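Local structure of Phenylalanine/tyrosine ammonia-lyase (Rhodosporidium toruloides, 1Y2M) at residues N158-L162 / E163-G167; K242-A246 / R247-A251; D518-S521 / L522-A525; E700-S704 / G705-N709. The protein catalyses the non-oxidative deamination of L-phenylalanine and L-tyrosine to trans-cinnamic and p-coumaric acid, the commitment step of phenylpropanoid metabolism, working as a homotetramer. All coordinates share one frame; numbering follows the deposited sequence.

Interaction 1. Residues N158-L162 / E163-G167; sequences NSLPL and EVVRG
P161 sits at the N-cap of helix 162-176, and its carbonyl receives the first turn: V165 N lies 3.2 Å from P161 O in a nearly straight bond (167°), whereas V164 N, at 3.0 Å from P161 O, makes a weak, bent one. One residue on, R166 N meets L162 O at 2.9 Å. P161 has no N-H to give but keeps its carbonyl for the first turn, and its rigid ring (phi -54°) restricts the chain where the helix begins.

The side chains bridge the same turn. V165 turns its CG2 back beside its own backbone N, anti to the carbonyl carbon, and this methyl lies 4.0 Å from L160 CB and also rests on the P161 carbonyl oxygen. V164 CG2 comes up to P161 CB at 4.1 Å, so the pyrrolidine is met by a branched side chain of the first turn. V164 and L160 also pack on helix 273-303, which buries these apolar groups. The charged chains reach to other parts of the chain: E163 forms a salt bridge with R77, while R166 lays its CG 3.6 Å from L162 O before bending at chi3 (54°) to give its guanidinium to L195 O and A75 O.

With L160 just before the cap packing on V165 in the fourth position of the helix, the geometry is that of a hydrophobic staple at a helix N-terminus.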
loop_
_atom_site.group_PDB
_atom_site.type_symbol
_atom_site.label_atom_id
_atom_site.label_comp_id
_atom_site.label_asym_id
_atom_site.label_seq_id
_atom_site.Cartn_x
_atom_site.Cartn_y
_atom_site.Cartn_z
ATOM N N ASN B 158 -9.505 -20.449 -11.609
ATOM C CA ASN B 158 -9.084 -19.503 -12.676
ATOM C C ASN B 158 -10.198 -19.025 -13.609
ATOM O O ASN B 158 -9.901 -18.495 -14.675
ATOM C CB ASN B 158 -7.962 -20.120 -13.505
ATOM C CG ASN B 158 -6.636 -20.046 -12.795
ATOM O OD1 ASN B 158 -6.449 -19.113 -12.010
ATOM N ND2 ASN B 158 -5.712 -20.971 -13.070
ATOM N N SER B 159 -11.443 -19.246 -13.204
ATOM C CA SER B 159 -12.600 -18.753 -13.970
ATOM C C SER B 159 -13.445 -17.807 -13.172
ATOM O O SER B 159 -13.439 -17.819 -11.943
ATOM C CB SER B 159 -13.474 -19.920 -14.403
ATOM O OG SER B 159 -14.165 -20.491 -13.304
ATOM N N LEU B 160 -14.130 -16.935 -13.883
ATOM C CA LEU B 160 -14.975 -15.947 -13.246
ATOM C C LEU B 160 -16.182 -16.672 -12.639
ATOM O O LEU B 160 -16.759 -17.622 -13.224
ATOM C CB LEU B 160 -15.504 -14.894 -14.207
ATOM C CG LEU B 160 -14.664 -13.702 -14.608
ATOM C CD1 LEU B 160 -15.429 -12.949 -15.710
ATOM C CD2 LEU B 160 -14.343 -12.820 -13.407
ATOM N N PRO B 161 -16.619 -16.211 -11.451
ATOM C CA PRO B 161 -17.824 -16.776 -10.893
ATOM C C PRO B 161 -19.022 -16.717 -11.845
ATOM O O PRO B 161 -19.213 -15.706 -12.540
ATOM C CB PRO B 161 -18.094 -15.898 -9.674
ATOM C CG PRO B 161 -16.713 -15.404 -9.281
ATOM C CD PRO B 161 -16.012 -15.212 -10.554
ATOM N N LEU B 162 -19.843 -17.750 -11.791
ATOM C CA LEU B 162 -20.978 -17.862 -12.714
ATOM C C LEU B 162 -21.898 -16.607 -12.546
ATOM O O LEU B 162 -22.408 -16.041 -13.522
ATOM C CB LEU B 162 -21.754 -19.176 -12.512
ATOM C CG LEU B 162 -20.866 -20.415 -12.749
ATOM C CD1 LEU B 162 -21.748 -21.619 -12.422
ATOM C CD2 LEU B 162 -20.336 -20.447 -14.140
ATOM N N GLU B 163 -22.117 -16.170 -11.306
ATOM C CA GLU B 163 -23.016 -15.029 -11.069
ATOM C C GLU B 163 -22.493 -13.753 -11.743
ATOM O O GLU B 163 -23.268 -12.908 -12.209
ATOM C CB GLU B 163 -23.270 -14.767 -9.560
ATOM C CG GLU B 163 -22.060 -14.439 -8.741
ATOM C CD GLU B 163 -22.341 -14.077 -7.272
ATOM O OE1 GLU B 163 -23.272 -14.650 -6.711
ATOM O OE2 GLU B 163 -21.665 -13.193 -6.671
ATOM N N VAL B 164 -21.171 -13.590 -11.779
ATOM C CA VAL B 164 -20.609 -12.404 -12.360
ATOM C C VAL B 164 -20.875 -12.414 -13.845
ATOM O O VAL B 164 -21.263 -11.410 -14.444
ATOM C CB VAL B 164 -19.106 -12.334 -12.060
ATOM C CG1 VAL B 164 -18.416 -11.279 -12.924
ATOM C CG2 VAL B 164 -18.927 -12.003 -10.560
ATOM N N VAL B 165 -20.664 -13.577 -14.439
ATOM C CA VAL B 165 -20.941 -13.761 -15.876
ATOM C C VAL B 165 -22.395 -13.492 -16.240
ATOM O O VAL B 165 -22.683 -12.771 -17.205
ATOM C CB VAL B 165 -20.470 -15.126 -16.416
ATOM C CG1 VAL B 165 -20.796 -15.239 -17.918
ATOM C CG2 VAL B 165 -18.978 -15.305 -16.142
ATOM N N ARG B 166 -23.321 -14.013 -15.431
ATOM C CA ARG B 166 -24.741 -13.741 -15.662
ATOM C C ARG B 166 -25.055 -12.249 -15.543
ATOM O O ARG B 166 -25.768 -11.693 -16.381
ATOM C CB ARG B 166 -25.599 -14.487 -14.639
ATOM C CG ARG B 166 -25.721 -16.013 -14.993
ATOM C CD ARG B 166 -26.678 -16.726 -14.097
ATOM N NE ARG B 166 -28.008 -16.109 -14.040
ATOM C CZ ARG B 166 -29.010 -16.396 -14.871
ATOM N NH1 ARG B 166 -28.851 -17.261 -15.870
ATOM N NH2 ARG B 166 -30.189 -15.792 -14.755
ATOM N N GLY B 167 -24.529 -11.596 -14.499
ATOM C CA GLY B 167 -24.751 -10.166 -14.342
ATOM C C GLY B 167 -24.187 -9.390 -15.537
ATOM O O GLY B 167 -24.790 -8.432 -16.002
#

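Interaction 2. Residues K242-A246 / R247-A251; sequences KILYA and REAMA
Y245 and E248 meet where strand 240-245 turns into helix 246-252, the short segments running at 105° to each other. E248 OE1 accepts the Y245 N-H at 3.1 Å, the nitrogen standing above the carboxylate plane, 44° out of it. E248 CG lies beside its own backbone N, anti to the carbonyl carbon (chi1 -62°), and the extended chain carries the acid back over the start of the helix alongside the tyrosine. OE1 also comes near the edge of the Y245 ring, 3.8 Å from Y245 CD2.

Y245 is the N-cap and E248 the third residue of the helix, so this bond is the backbone half of a capping box; the tyrosine side chain cannot return the other half. L244 before the cap and A249 in the fourth position complete a hydrophobic staple, with L244 CD1 4.4 Å from A249 CB.

The packing is tight on the side of A246, A249 and M250, all buried. A249 N binds Y245 O at 3.0 Å, and M250 N binds A246 O. Selenomethionine M250 bends at chi3, bringing its CE over the A246 carbonyl and to 4.0 Å from A246 CB. Small alanines let the turn lie close against V233 of strand 232-237, while P257 touches M250 from a loop.

The opposite character belongs to R247 and E248, both exposed. Long charged chains suit this solvent side: R247 runs extended from CG to NE, which bonds to G227 O.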
loop_
_atom_site.group_PDB
_atom_site.type_symbol
_atom_site.label_atom_id
_atom_site.label_comp_id
_atom_site.label_asym_id
_atom_site.label_seq_id
_atom_site.Cartn_x
_atom_site.Cartn_y
_atom_site.Cartn_z
ATOM N N LYS B 242 -22.500 -29.497 -15.774
ATOM C CA LYS B 242 -21.637 -29.952 -16.845
ATOM C C LYS B 242 -20.954 -28.751 -17.488
ATOM O O LYS B 242 -21.523 -27.655 -17.501
ATOM C CB LYS B 242 -22.450 -30.665 -17.915
ATOM C CG LYS B 242 -23.232 -31.808 -17.371
ATOM C CD LYS B 242 -23.825 -32.635 -18.462
ATOM C CE LYS B 242 -24.591 -33.777 -17.856
ATOM N NZ LYS B 242 -25.184 -34.647 -18.930
ATOM N N ILE B 243 -19.753 -28.975 -18.002
ATOM C CA ILE B 243 -19.081 -28.016 -18.872
ATOM C C ILE B 243 -18.975 -28.629 -20.240
ATOM O O ILE B 243 -18.373 -29.670 -20.415
ATOM C CB ILE B 243 -17.687 -27.586 -18.351
ATOM C CG1 ILE B 243 -17.836 -26.819 -17.020
ATOM C CG2 ILE B 243 -16.990 -26.620 -19.353
ATOM C CD1 ILE B 243 -16.527 -26.627 -16.243
ATOM N N LEU B 244 -19.604 -27.989 -21.219
ATOM C CA LEU B 244 -19.703 -28.467 -22.566
ATOM C C LEU B 244 -19.202 -27.416 -23.571
ATOM O O LEU B 244 -19.097 -26.222 -23.268
ATOM C CB LEU B 244 -21.183 -28.727 -22.876
ATOM C CG LEU B 244 -21.995 -29.621 -21.965
ATOM C CD1 LEU B 244 -23.440 -29.623 -22.376
ATOM C CD2 LEU B 244 -21.429 -31.035 -21.981
ATOM N N TYR B 245 -18.878 -27.855 -24.765
ATOM C CA TYR B 245 -18.649 -26.896 -25.822
ATOM C C TYR B 245 -19.924 -26.107 -26.054
ATOM O O TYR B 245 -21.050 -26.629 -25.903
ATOM C CB TYR B 245 -18.160 -27.564 -27.093
ATOM C CG TYR B 245 -16.740 -27.995 -26.938
ATOM C CD1 TYR B 245 -15.692 -27.077 -27.086
ATOM C CD2 TYR B 245 -16.432 -29.318 -26.608
ATOM C CE1 TYR B 245 -14.342 -27.488 -26.875
ATOM C CE2 TYR B 245 -15.119 -29.731 -26.414
ATOM C CZ TYR B 245 -14.083 -28.830 -26.567
ATOM O OH TYR B 245 -12.764 -29.254 -26.393
ATOM N N ALA B 246 -19.755 -24.836 -26.422
ATOM C CA ALA B 246 -20.908 -23.941 -26.593
ATOM C C ALA B 246 -21.923 -24.522 -27.564
ATOM O O ALA B 246 -23.117 -24.479 -27.281
ATOM C CB ALA B 246 -20.499 -22.587 -27.050
ATOM N N ARG B 247 -21.468 -25.052 -28.703
ATOM C CA ARG B 247 -22.437 -25.651 -29.664
ATOM C C ARG B 247 -23.209 -26.842 -29.125
ATOM O O ARG B 247 -24.389 -26.970 -29.368
ATOM C CB ARG B 247 -21.745 -26.000 -30.978
ATOM C CG ARG B 247 -21.417 -24.755 -31.767
ATOM C CD ARG B 247 -20.814 -25.095 -33.071
ATOM N NE ARG B 247 -20.598 -23.872 -33.823
ATOM C CZ ARG B 247 -21.383 -23.404 -34.783
ATOM N NH1 ARG B 247 -22.435 -24.084 -35.239
ATOM N NH2 ARG B 247 -21.070 -22.261 -35.358
ATOM N N GLU B 248 -22.559 -27.698 -28.343
ATOM C CA GLU B 248 -23.257 -28.800 -27.675
ATOM C C GLU B 248 -24.343 -28.268 -26.742
ATOM O O GLU B 248 -25.490 -28.770 -26.761
ATOM C CB GLU B 248 -22.287 -29.657 -26.878
ATOM C CG GLU B 248 -21.257 -30.314 -27.721
ATOM C CD GLU B 248 -20.151 -31.000 -26.909
ATOM O OE1 GLU B 248 -19.837 -30.638 -25.734
ATOM O OE2 GLU B 248 -19.524 -31.895 -27.511
ATOM N N ALA B 249 -24.013 -27.272 -25.937
ATOM C CA ALA B 249 -24.994 -26.742 -25.000
ATOM C C ALA B 249 -26.160 -26.128 -25.754
ATOM O O ALA B 249 -27.325 -26.345 -25.415
ATOM C CB ALA B 249 -24.360 -25.706 -24.053
HETATM N N MSE B 250 -25.868 -25.373 -26.804
HETATM C CA MSE B 250 -26.918 -24.724 -27.555
HETATM C C MSE B 250 -27.854 -25.732 -28.191
HETATM O O MSE B 250 -29.074 -25.512 -28.263
HETATM C CB MSE B 250 -26.336 -23.806 -28.601
HETATM C CG MSE B 250 -25.819 -22.542 -27.929
HETATM SE SE MSE B 250 -25.292 -21.141 -29.179
HETATM C CE MSE B 250 -23.479 -21.973 -29.640
ATOM N N ALA B 251 -27.297 -26.861 -28.629
ATOM C CA ALA B 251 -28.097 -27.894 -29.307
ATOM C C ALA B 251 -29.080 -28.542 -28.321
ATOM O O ALA B 251 -30.204 -28.880 -28.702
ATOM C CB ALA B 251 -27.206 -28.943 -29.908
#

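Interaction 3. Residues D518-S521 / L522-A525; sequences DVLS and LLLA
L520 and L524 carry the apolar part of this helical turn. L520 CG is anti to its backbone N (chi1 -174°), which swings the branch along the helix so that CD1 lies 3.7 Å from L524 CG; the two side chains cross obliquely. The same methyl is 4.0 Å from L523 CD2, so one leucine branch meets two neighbours of the next turn. Leucine's bulky, flexible apolar end suits these buried positions, and the three leucines face different helices: L520 helix 416-443, L523 helix 468-484 and L524 helix 273-303, with L524 also touching N436 of helix 416-443.

These neighbours mark the segment as part of the helical bundle of the PAL/histidase fold, in which the 55-residue helix 506-560 is a long central member.

Backbone bonds follow the regular i to i+4 pattern from the D518/L522 pair to the S521/A525 pair, L524 N lying 2.8 Å from L520 O.

Among the polar side chains, S521 turns OG back to N517 O within its own helix, which satisfies the buried hydroxyl while it lies against I702 and K703. D518 OD1 receives K703 NZ as a salt bridge and a hydrogen bond from Y699 OH, tying the helix to helix 691-703.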
loop_
_atom_site.group_PDB
_atom_site.type_symbol
_atom_site.label_atom_id
_atom_site.label_comp_id
_atom_site.label_asym_id
_atom_site.label_seq_id
_atom_site.Cartn_x
_atom_site.Cartn_y
_atom_site.Cartn_z
ATOM N N ASP B 518 -15.805 -10.957 1.750
ATOM C CA ASP B 518 -15.748 -12.303 2.280
ATOM C C ASP B 518 -15.085 -12.280 3.653
ATOM O O ASP B 518 -15.584 -12.844 4.650
ATOM C CB ASP B 518 -14.942 -13.182 1.330
ATOM C CG ASP B 518 -15.120 -14.683 1.604
ATOM O OD1 ASP B 518 -16.211 -15.129 2.103
ATOM O OD2 ASP B 518 -14.174 -15.428 1.254
ATOM N N VAL B 519 -13.930 -11.612 3.727
ATOM C CA VAL B 519 -13.216 -11.510 5.013
ATOM C C VAL B 519 -14.015 -10.783 6.043
ATOM O O VAL B 519 -14.032 -11.193 7.233
ATOM C CB VAL B 519 -11.843 -10.914 4.806
ATOM C CG1 VAL B 519 -11.094 -10.739 6.118
ATOM C CG2 VAL B 519 -11.080 -11.807 3.837
ATOM N N LEU B 520 -14.671 -9.690 5.642
ATOM C CA LEU B 520 -15.512 -8.954 6.603
ATOM C C LEU B 520 -16.647 -9.862 7.059
ATOM O O LEU B 520 -17.055 -9.776 8.219
ATOM C CB LEU B 520 -16.073 -7.659 6.016
ATOM C CG LEU B 520 -16.848 -6.759 6.996
ATOM C CD1 LEU B 520 -16.139 -6.506 8.320
ATOM C CD2 LEU B 520 -17.180 -5.388 6.403
ATOM N N SER B 521 -17.197 -10.719 6.178
ATOM C CA SER B 521 -18.286 -11.628 6.588
ATOM C C SER B 521 -17.794 -12.598 7.646
ATOM O O SER B 521 -18.531 -12.955 8.557
ATOM C CB SER B 521 -18.826 -12.376 5.398
ATOM O OG SER B 521 -19.377 -11.479 4.409
ATOM N N LEU B 522 -16.553 -13.044 7.514
ATOM C CA LEU B 522 -15.990 -13.945 8.547
ATOM C C LEU B 522 -15.900 -13.207 9.879
ATOM O O LEU B 522 -16.232 -13.758 10.933
ATOM C CB LEU B 522 -14.564 -14.377 8.156
ATOM C CG LEU B 522 -14.429 -15.313 6.948
ATOM C CD1 LEU B 522 -13.003 -15.445 6.470
ATOM C CD2 LEU B 522 -14.995 -16.676 7.295
ATOM N N LEU B 523 -15.410 -11.974 9.835
ATOM C CA LEU B 523 -15.265 -11.150 11.041
ATOM C C LEU B 523 -16.618 -10.872 11.673
ATOM O O LEU B 523 -16.769 -10.958 12.917
ATOM C CB LEU B 523 -14.530 -9.858 10.687
ATOM C CG LEU B 523 -14.316 -8.867 11.805
ATOM C CD1 LEU B 523 -13.682 -9.427 12.998
ATOM C CD2 LEU B 523 -13.598 -7.573 11.273
ATOM N N LEU B 524 -17.587 -10.450 10.857
ATOM C CA LEU B 524 -18.876 -10.077 11.438
ATOM C C LEU B 524 -19.645 -11.327 11.936
ATOM O O LEU B 524 -20.384 -11.259 12.929
ATOM C CB LEU B 524 -19.709 -9.232 10.474
ATOM C CG LEU B 524 -19.048 -7.887 10.165
ATOM C CD1 LEU B 524 -20.081 -7.022 9.460
ATOM C CD2 LEU B 524 -18.492 -7.141 11.375
ATOM N N ALA B 525 -19.458 -12.469 11.268
ATOM C CA ALA B 525 -20.046 -13.759 11.764
ATOM C C ALA B 525 -19.449 -14.075 13.155
ATOM O O ALA B 525 -20.127 -14.511 14.047
ATOM C CB ALA B 525 -19.809 -14.869 10.825
#

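Interaction 4. Residues E700-S704 / G705-N709; sequences EAIKS and GRINN
S704 holds OG between its backbone N and carbonyl carbon (chi1 71°), the crowded position, and this points the hydroxyl forward toward R706 N, whose N-H it accepts in a fairly straight bond, S704 OG to R706 N 3.1 Å. I707 sets its CG1 anti to the backbone N (chi1 -159°), so that the chain lies side by side with I702 and points the same way, I707 CD1 being 4.1 Å from I702 CG1. Between them G705 takes a positive phi of 80°, a conformation readily adopted by a residue without a side chain.

The turn ends helix 691-703 and leads into helix 708-714. G705 N returns to I702 O at 3.0 Å, as in a Schellman motif, but the 6→1 bond, from R706 N to A701 O, is not made: the two atoms are close but the angle is poor. The result is a variant of the Schellman C-cap in which the serine hydroxyl takes the R706 N-H and A701 O is served by I707 N at 3.1 Å.

Two donors grip I702 O, G705 N and a water 2.8 Å away, the nitrogen standing well above the carbonyl plane. That water also bonds N708 OD1 at 2.7 Å, so the asparagine amide links the new helix to the end of the old one.

The apolar chains pack on neighbouring helices: I707 on L665 and F668 of helix 662-672, I702 on L289 and L292 of helix 273-303. Exposed R706 is fully extended, which carries its guanidinium out to a salt bridge with E672.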
loop_
_atom_site.group_PDB
_atom_site.type_symbol
_atom_site.label_atom_id
_atom_site.label_comp_id
_atom_site.label_asym_id
_atom_site.label_seq_id
_atom_site.Cartn_x
_atom_site.Cartn_y
_atom_site.Cartn_z
ATOM N N GLU B 700 -22.337 -18.578 6.642
ATOM C CA GLU B 700 -23.070 -19.075 5.471
ATOM C C GLU B 700 -24.372 -18.315 5.263
ATOM O O GLU B 700 -24.749 -18.016 4.123
ATOM C CB GLU B 700 -23.286 -20.578 5.570
ATOM C CG GLU B 700 -21.969 -21.343 5.380
ATOM C CD GLU B 700 -22.054 -22.861 5.530
ATOM O OE1 GLU B 700 -23.010 -23.359 6.158
ATOM O OE2 GLU B 700 -21.158 -23.573 4.996
ATOM N N ALA B 701 -25.041 -17.969 6.364
ATOM C CA ALA B 701 -26.240 -17.133 6.319
ATOM C C ALA B 701 -26.002 -15.699 5.866
ATOM O O ALA B 701 -26.891 -15.070 5.290
ATOM C CB ALA B 701 -26.944 -17.156 7.671
ATOM N N ILE B 702 -24.806 -15.180 6.107
ATOM C CA ILE B 702 -24.403 -13.878 5.580
ATOM C C ILE B 702 -24.165 -14.026 4.069
ATOM O O ILE B 702 -24.731 -13.313 3.255
ATOM C CB ILE B 702 -23.163 -13.309 6.311
ATOM C CG1 ILE B 702 -23.530 -13.008 7.777
ATOM C CG2 ILE B 702 -22.677 -12.056 5.620
ATOM C CD1 ILE B 702 -22.323 -12.742 8.647
ATOM N N LYS B 703 -23.335 -14.980 3.690
ATOM C CA LYS B 703 -22.929 -15.097 2.280
ATOM C C LYS B 703 -24.090 -15.402 1.338
ATOM O O LYS B 703 -24.138 -14.879 0.206
ATOM C CB LYS B 703 -21.810 -16.131 2.132
ATOM C CG LYS B 703 -20.504 -15.839 2.791
ATOM C CD LYS B 703 -19.825 -14.517 2.348
ATOM C CE LYS B 703 -19.401 -14.470 0.882
ATOM N NZ LYS B 703 -18.461 -15.532 0.519
ATOM N N SER B 704 -25.036 -16.182 1.822
ATOM C CA SER B 704 -26.215 -16.570 1.047
ATOM C C SER B 704 -27.229 -15.434 0.968
ATOM O O SER B 704 -28.149 -15.513 0.161
ATOM C CB SER B 704 -26.924 -17.775 1.667
ATOM O OG SER B 704 -27.577 -17.386 2.884
ATOM N N GLY B 705 -27.097 -14.425 1.821
ATOM C CA GLY B 705 -28.065 -13.332 1.924
ATOM C C GLY B 705 -29.296 -13.695 2.754
ATOM O O GLY B 705 -30.230 -12.867 2.877
ATOM N N ARG B 706 -29.327 -14.887 3.363
ATOM C CA ARG B 706 -30.400 -15.239 4.274
ATOM C C ARG B 706 -30.622 -14.218 5.388
ATOM O O ARG B 706 -31.787 -13.882 5.743
ATOM C CB ARG B 706 -30.182 -16.619 4.892
ATOM C CG ARG B 706 -31.372 -17.134 5.605
ATOM C CD ARG B 706 -31.146 -18.512 6.160
ATOM N NE ARG B 706 -32.299 -18.968 6.911
ATOM C CZ ARG B 706 -32.373 -20.139 7.538
ATOM N NH1 ARG B 706 -31.347 -20.969 7.549
ATOM N NH2 ARG B 706 -33.473 -20.477 8.154
ATOM N N ILE B 707 -29.527 -13.630 5.870
ATOM C CA ILE B 707 -29.578 -12.649 6.965
ATOM C C ILE B 707 -30.184 -11.306 6.500
ATOM O O ILE B 707 -30.612 -10.463 7.293
ATOM C CB ILE B 707 -28.185 -12.412 7.546
ATOM C CG1 ILE B 707 -28.311 -11.845 8.945
ATOM C CG2 ILE B 707 -27.304 -11.572 6.581
ATOM C CD1 ILE B 707 -27.043 -11.904 9.666
ATOM N N ASN B 708 -30.207 -11.092 5.183
ATOM C CA ASN B 708 -30.575 -9.775 4.664
ATOM C C ASN B 708 -31.951 -9.309 5.037
ATOM O O ASN B 708 -32.092 -8.178 5.515
ATOM C CB ASN B 708 -30.429 -9.678 3.156
ATOM C CG ASN B 708 -28.973 -9.883 2.687
ATOM O OD1 ASN B 708 -28.029 -9.846 3.495
ATOM N ND2 ASN B 708 -28.796 -10.138 1.354
ATOM N N ASN B 709 -32.957 -10.165 4.898
ATOM C CA ASN B 709 -34.324 -9.761 5.307
ATOM C C ASN B 709 -34.477 -9.578 6.814
ATOM O O ASN B 709 -35.337 -8.857 7.255
ATOM C CB ASN B 709 -35.368 -10.733 4.764
ATOM C CG ASN B 709 -35.645 -10.524 3.251
ATOM O OD1 ASN B 709 -35.404 -9.437 2.679
ATOM N ND2 ASN B 709 -36.179 -11.567 2.606
HETATM O O HOH W 1 -25.427 -10.578 3.260
#

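How the interactions relate
Interactions 1 and 2 are both helix starts, with a hydrophobic staple across the cap, but interaction 2 adds an acid at its solvent-facing edge while interaction 1 has proline. Their centres are 17 Å apart on the same side of the chain's centre. Interaction 3 is mid-helix, almost wholly buried and mainly leucine; interaction 4 is a partly exposed helix end, with polar groups and one bridging water. These two touch, their centres 12 Å apart: I702 packs on S521 and A525, joining helix 691-703 to helix 506-560. Helix 273-303 backs interactions 1, 3 and 4. N158 touches D518 of the second subunit, so interactions 1 and 3 also meet between chains.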